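PDB 4Q6J: Lmo0131 protein from Listeria monocytogenes, which is of uncertain function but carries an EAL domain with a TIM-barrel fold, a family generally assigned cyclic-di-GMP (cyclic-guanylate-specific) phosphodiesterase activity. Local coordinates for residues V209-V214 with M226-F231; A100-M105 with D139-K144. All blocks are in the same frame, centred on the assembly; numbering follows the deposited sequence.

Contact 1: V209-V214 with M226-F231; sequences VVTEGV and MKVDYF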
loop_
_atom_site.group_PDB
_atom_site.type_symbol
_atom_site.label_atom_id
_atom_site.label_comp_id
_atom_site.label_asym_id
_atom_site.label_seq_id
_atom_site.Cartn_x
_atom_site.Cartn_y
_atom_site.Cartn_z
ATOM N N VAL B 209 3.219 -9.691 26.186
ATOM C CA VAL B 209 3.152 -10.180 24.822
ATOM C C VAL B 209 2.181 -11.346 24.733
ATOM O O VAL B 209 2.213 -12.220 25.594
ATOM C CB VAL B 209 4.539 -10.710 24.409
ATOM C CG1 VAL B 209 4.474 -11.383 23.065
ATOM C CG2 VAL B 209 5.532 -9.587 24.367
ATOM N N VAL B 210 1.341 -11.388 23.695
ATOM C CA VAL B 210 0.525 -12.571 23.403
ATOM C C VAL B 210 1.037 -13.145 22.094
ATOM O O VAL B 210 1.121 -12.417 21.125
ATOM C CB VAL B 210 -0.989 -12.263 23.168
ATOM C CG1 VAL B 210 -1.714 -13.548 22.785
ATOM C CG2 VAL B 210 -1.648 -11.637 24.369
ATOM N N THR B 211 1.396 -14.426 22.049
ATOM C CA THR B 211 1.759 -15.026 20.772
ATOM C C THR B 211 0.577 -15.855 20.267
ATOM O O THR B 211 0.191 -16.805 20.918
ATOM C CB THR B 211 3.033 -15.901 20.893
ATOM O OG1 THR B 211 2.889 -16.819 21.977
ATOM C CG2 THR B 211 4.244 -15.050 21.145
ATOM N N GLU B 212 -0.003 -15.465 19.124
ATOM C CA GLU B 212 -1.079 -16.218 18.501
ATOM C C GLU B 212 -0.483 -17.253 17.555
ATOM O O GLU B 212 0.705 -17.209 17.235
ATOM C CB GLU B 212 -1.992 -15.311 17.685
ATOM C CG GLU B 212 -2.401 -14.047 18.381
ATOM C CD GLU B 212 -3.469 -13.290 17.594
ATOM O OE1 GLU B 212 -4.037 -13.859 16.638
ATOM O OE2 GLU B 212 -3.747 -12.123 17.913
ATOM N N GLY B 213 -1.319 -18.176 17.102
ATOM C CA GLY B 213 -0.880 -19.181 16.160
ATOM C C GLY B 213 -0.111 -20.290 16.840
ATOM O O GLY B 213 0.609 -21.026 16.179
ATOM N N VAL B 214 -0.263 -20.426 18.156
ATOM C CA VAL B 214 0.410 -21.512 18.853
ATOM C C VAL B 214 -0.253 -22.840 18.477
ATOM O O VAL B 214 -1.454 -23.021 18.663
ATOM C CB VAL B 214 0.443 -21.316 20.393
ATOM C CG1 VAL B 214 1.058 -22.530 21.079
ATOM C CG2 VAL B 214 1.243 -20.070 20.739
HETATM N N MSE B 226 11.280 -18.063 26.621
HETATM C CA MSE B 226 11.584 -16.710 26.181
HETATM C C MSE B 226 10.677 -15.656 26.805
HETATM O O MSE B 226 10.658 -14.502 26.366
HETATM C CB MSE B 226 11.541 -16.625 24.672
HETATM C CG MSE B 226 12.707 -17.326 24.078
HETATM SE SE MSE B 226 12.728 -17.126 22.186
HETATM C CE MSE B 226 11.164 -18.178 21.799
ATOM N N LYS B 227 9.933 -16.069 27.827
ATOM C CA LYS B 227 9.182 -15.152 28.670
ATOM C C LYS B 227 7.920 -14.570 28.030
ATOM O O LYS B 227 7.428 -13.536 28.473
ATOM C CB LYS B 227 10.094 -14.034 29.227
ATOM C CG LYS B 227 11.402 -14.540 29.901
ATOM C CD LYS B 227 12.304 -13.398 30.368
ATOM C CE LYS B 227 13.729 -13.885 30.635
ATOM N NZ LYS B 227 14.507 -14.151 29.385
ATOM N N VAL B 228 7.380 -15.236 27.010
ATOM C CA VAL B 228 6.099 -14.812 26.456
ATOM C C VAL B 228 5.065 -14.938 27.566
ATOM O O VAL B 228 5.050 -15.931 28.287
ATOM C CB VAL B 228 5.695 -15.671 25.241
ATOM C CG1 VAL B 228 4.341 -15.263 24.764
ATOM C CG2 VAL B 228 6.710 -15.512 24.114
ATOM N N ASP B 229 4.198 -13.951 27.722
ATOM C CA ASP B 229 3.246 -13.981 28.820
ATOM C C ASP B 229 1.993 -14.841 28.565
ATOM O O ASP B 229 1.497 -15.474 29.472
ATOM C CB ASP B 229 2.788 -12.569 29.114
ATOM C CG ASP B 229 3.923 -11.648 29.416
ATOM O OD1 ASP B 229 4.272 -11.585 30.594
ATOM O OD2 ASP B 229 4.465 -10.999 28.480
ATOM N N TYR B 230 1.475 -14.821 27.332
ATOM C CA TYR B 230 0.173 -15.418 27.019
ATOM C C TYR B 230 0.218 -16.119 25.697
ATOM O O TYR B 230 0.933 -15.695 24.800
ATOM C CB TYR B 230 -0.930 -14.370 26.924
ATOM C CG TYR B 230 -1.026 -13.475 28.138
ATOM C CD1 TYR B 230 -1.499 -13.958 29.345
ATOM C CD2 TYR B 230 -0.659 -12.141 28.070
ATOM C CE1 TYR B 230 -1.583 -13.146 30.457
ATOM C CE2 TYR B 230 -0.753 -11.312 29.173
ATOM C CZ TYR B 230 -1.216 -11.821 30.363
ATOM O OH TYR B 230 -1.310 -11.001 31.447
ATOM N N PHE B 231 -0.581 -17.173 25.578
ATOM C CA PHE B 231 -0.665 -17.962 24.355
ATOM C C PHE B 231 -2.082 -17.963 23.781
ATOM O O PHE B 231 -3.065 -17.921 24.515
ATOM C CB PHE B 231 -0.293 -19.426 24.627
ATOM C CG PHE B 231 1.106 -19.639 25.173
ATOM C CD1 PHE B 231 2.188 -18.918 24.677
ATOM C CD2 PHE B 231 1.331 -20.567 26.179
ATOM C CE1 PHE B 231 3.463 -19.135 25.172
ATOM C CE2 PHE B 231 2.600 -20.768 26.670
ATOM C CZ PHE B 231 3.655 -20.053 26.170
#

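Contact 2: A100-M105 with D139-K144; sequences ASSTYM and DKNLRK. With ACY (acetic acid), chain S; ACY (acetic acid), chain C.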
loop_
_atom_site.group_PDB
_atom_site.type_symbol
_atom_site.label_atom_id
_atom_site.label_comp_id
_atom_site.label_asym_id
_atom_site.label_seq_id
_atom_site.Cartn_x
_atom_site.Cartn_y
_atom_site.Cartn_z
ATOM N N ALA B 100 -8.518 6.257 15.440
ATOM C CA ALA B 100 -8.073 7.619 15.178
ATOM C C ALA B 100 -9.228 8.582 14.960
ATOM O O ALA B 100 -9.010 9.773 14.760
ATOM C CB ALA B 100 -7.140 7.652 13.990
ATOM N N SER B 101 -10.449 8.055 14.982
ATOM C CA SER B 101 -11.667 8.860 14.892
ATOM C C SER B 101 -12.149 9.306 16.272
ATOM O O SER B 101 -12.594 8.506 17.071
ATOM C CB SER B 101 -12.796 8.086 14.192
ATOM O OG SER B 101 -14.039 8.752 14.319
ATOM N N SER B 102 -12.071 10.596 16.541
ATOM C CA SER B 102 -12.524 11.084 17.819
ATOM C C SER B 102 -14.009 10.886 17.926
ATOM O O SER B 102 -14.509 10.593 18.985
ATOM C CB SER B 102 -12.173 12.546 18.004
ATOM O OG SER B 102 -10.779 12.674 17.982
ATOM N N THR B 103 -14.712 11.035 16.824
ATOM C CA THR B 103 -16.141 10.898 16.870
ATOM C C THR B 103 -16.542 9.469 17.268
ATOM O O THR B 103 -17.399 9.271 18.128
ATOM C CB THR B 103 -16.750 11.335 15.549
ATOM O OG1 THR B 103 -16.656 12.767 15.438
ATOM C CG2 THR B 103 -18.179 10.933 15.490
ATOM N N TYR B 104 -15.899 8.472 16.673
ATOM C CA TYR B 104 -16.147 7.102 17.109
ATOM C C TYR B 104 -15.659 6.868 18.520
ATOM O O TYR B 104 -16.333 6.260 19.304
ATOM C CB TYR B 104 -15.486 6.055 16.213
ATOM C CG TYR B 104 -15.803 4.681 16.747
ATOM C CD1 TYR B 104 -17.064 4.166 16.614
ATOM C CD2 TYR B 104 -14.856 3.930 17.444
ATOM C CE1 TYR B 104 -17.379 2.937 17.122
ATOM C CE2 TYR B 104 -15.171 2.693 17.963
ATOM C CZ TYR B 104 -16.438 2.209 17.808
ATOM O OH TYR B 104 -16.809 0.992 18.333
HETATM N N MSE B 105 -14.457 7.315 18.833
HETATM C CA MSE B 105 -13.853 6.939 20.099
HETATM C C MSE B 105 -14.536 7.630 21.265
HETATM O O MSE B 105 -14.424 7.215 22.413
HETATM C CB MSE B 105 -12.342 7.189 20.084
HETATM C CG MSE B 105 -11.574 6.198 19.173
HETATM SE SE MSE B 105 -11.698 4.299 19.749
HETATM C CE MSE B 105 -10.322 4.383 21.149
ATOM N N ASP B 139 -3.543 8.527 19.839
ATOM C CA ASP B 139 -2.946 8.480 21.162
ATOM C C ASP B 139 -3.919 9.043 22.187
ATOM O O ASP B 139 -4.234 8.393 23.169
ATOM C CB ASP B 139 -1.661 9.293 21.126
ATOM C CG ASP B 139 -0.870 9.197 22.393
ATOM O OD1 ASP B 139 -1.147 8.288 23.208
ATOM O OD2 ASP B 139 0.046 10.038 22.555
ATOM N N LYS B 140 -4.432 10.240 21.914
ATOM C CA LYS B 140 -5.461 10.874 22.754
ATOM C C LYS B 140 -6.789 10.119 22.916
ATOM O O LYS B 140 -7.316 10.030 24.007
ATOM C CB LYS B 140 -5.743 12.286 22.240
ATOM C CG LYS B 140 -6.670 13.098 23.134
ATOM C CD LYS B 140 -6.330 14.580 23.084
ATOM C CE LYS B 140 -6.870 15.319 24.314
ATOM N NZ LYS B 140 -6.142 15.011 25.597
ATOM N N ASN B 141 -7.315 9.600 21.817
ATOM C CA ASN B 141 -8.501 8.749 21.807
ATOM C C ASN B 141 -8.363 7.563 22.758
ATOM O O ASN B 141 -9.240 7.305 23.569
ATOM C CB ASN B 141 -8.793 8.253 20.382
ATOM C CG ASN B 141 -9.412 9.312 19.534
ATOM O OD1 ASN B 141 -9.864 10.308 20.050
ATOM N ND2 ASN B 141 -9.441 9.112 18.236
ATOM N N LEU B 142 -7.231 6.876 22.638
ATOM C CA LEU B 142 -6.906 5.740 23.465
ATOM C C LEU B 142 -6.765 6.169 24.906
ATOM O O LEU B 142 -7.347 5.552 25.781
ATOM C CB LEU B 142 -5.628 5.081 22.966
ATOM C CG LEU B 142 -5.837 4.427 21.606
ATOM C CD1 LEU B 142 -4.536 4.037 20.981
ATOM C CD2 LEU B 142 -6.743 3.236 21.766
ATOM N N ARG B 143 -5.999 7.216 25.155
ATOM C CA ARG B 143 -5.726 7.641 26.526
ATOM C C ARG B 143 -7.016 7.889 27.291
ATOM O O ARG B 143 -7.087 7.576 28.476
ATOM C CB ARG B 143 -4.829 8.889 26.595
ATOM C CG ARG B 143 -3.365 8.743 26.107
ATOM C CD ARG B 143 -2.492 9.893 26.668
ATOM N NE ARG B 143 -1.337 10.304 25.852
ATOM C CZ ARG B 143 -0.122 9.752 25.890
ATOM N NH1 ARG B 143 0.846 10.231 25.121
ATOM N NH2 ARG B 143 0.127 8.712 26.676
ATOM N N LYS B 144 -8.040 8.407 26.612
ATOM C CA LYS B 144 -9.331 8.684 27.250
ATOM C C LYS B 144 -10.069 7.440 27.631
ATOM O O LYS B 144 -10.757 7.404 28.650
ATOM C CB LYS B 144 -10.240 9.481 26.344
ATOM C CG LYS B 144 -9.866 10.922 26.288
ATOM C CD LYS B 144 -10.587 11.617 25.164
ATOM C CE LYS B 144 -10.004 13.002 24.952
ATOM N NZ LYS B 144 -10.836 13.796 24.039
HETATM C C ACY S . -12.383 12.680 13.698
HETATM O O ACY S . -13.380 12.686 14.426
HETATM O OXT ACY S . -12.477 12.771 12.465
HETATM C CH3 ACY S . -11.024 12.531 14.301
HETATM C C ACY C . -14.802 11.562 12.206
HETATM O O ACY C . -15.059 12.675 12.673
HETATM O OXT ACY C . -13.968 10.812 12.733
HETATM C CH3 ACY C . -15.483 11.106 10.956
HETATM O O HOH W 1 -9.580 12.836 20.991
HETATM O O HOH W 2 -11.770 7.859 23.471
#

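Contact 1: V209-V214 with M226-F231
Val210 and Thr211 pair in parallel with Tyr230 and Phe231 on two neighbouring barrel strands, with CA of Val210 4.6 Å from CA of Tyr230. Helix 217-225 links the strands, so this is a beta-alpha-beta unit of the TIM barrel. Val209 O accepts from Tyr230 N, and Thr211 N gives a straighter bond (161°) to Tyr230 O. Asp229 extends the pairing with its side chain. Its chi1 of -56° puts CG beside its own backbone N. Its OD2 takes Val209 N at 2.9 Å. This N-H comes from the anti side of the carboxylate, 30° out of its plane. The same OD2 is hydrogen-bonded to His203 NE2 of helix 189-204, so one oxygen ties that helix to the strand pair. Val210 and Tyr230 share one face of the sheet, where Val210 CG2 packs on Tyr230 CB at 3.8 Å. Thr211 and Phe231 share the other face, where both touch Leu223 of helix 217-225, and their side chains lie side by side. Thr211 also meets Val228 tip to tip, its CG2 3.6 Å from Val228 CG1. Thr211 OG1 is buried against Val228 CG1 and the Phe231 ring and has no hydrogen-bond partner in the model. It sits in the plane of the Phe231 ring, at the edge, 3.5 Å from CD1.

Contact 2: A100-M105 with D139-K144
Asn141 and Met105 carry this contact, a packing of two neighbouring outer helices of the TIM barrel. Met105 lies in the first turn of helix 102-115, and Asn141 is in helix 136-146. Both side chains leave their backbones toward the other segment and cross there. Met105 CB rests 3.7 Å from Asn141 CG, and Met105 CG is equally near Asn141 CB. The Met105 chain then bends (chi2 -63°, chi3 -80°), and its CE ends 3.8 Å from Leu142 CD2. Residue 105 is selenomethionine. Ile124 of strand 122-127 touches it from the barrel side.

The amide of Asn141 reaches the start of the other helix. Its ND2 donates to Val99 O and lies close to the carbonyl carbons of Ala100 and Ser101. Its OD1 takes a bond from a water at 2.7 Å. That water is also bonded to Ser102 OG and, weakly, to Lys144 NZ. Both polar ends of the buried amide therefore have partners. A second water joins the backbones by donating to Met105 O and Asn141 O.

Ser101 is the N-cap of helix 102-115. Its OG stands anti to the backbone N (chi1 169°) and accepts from Tyr104 N. Two acetic acid molecules, probably from the crystallisation liquor, sit at this helix start, where Thr103 of the second subunit is also near. One accepts from Thr103 N, and the other takes a 2.6 Å bond from Ser101 OG through its OXT.

Both contacts belong to one EAL domain, and they do not touch. Their centres are 28 Å apart, and their nearest atoms about 16 Å. Contact 2 comes first along the chain and closes before contact 1 opens. The sheet connects them: strand 122-127, which lies under contact 2, leads through strands 151-154 and 174-177 to strand 208-211 of contact 1. Contact 1 pairs two strands of the barrel wall itself. Strand 230-231 also pairs antiparallel with strand 20-29. This joins the last strand to the first and closes the barrel wall, with an antiparallel strand among the parallel ones, as in EAL domains. Contact 2 instead joins two helices outside the wall, near another subunit.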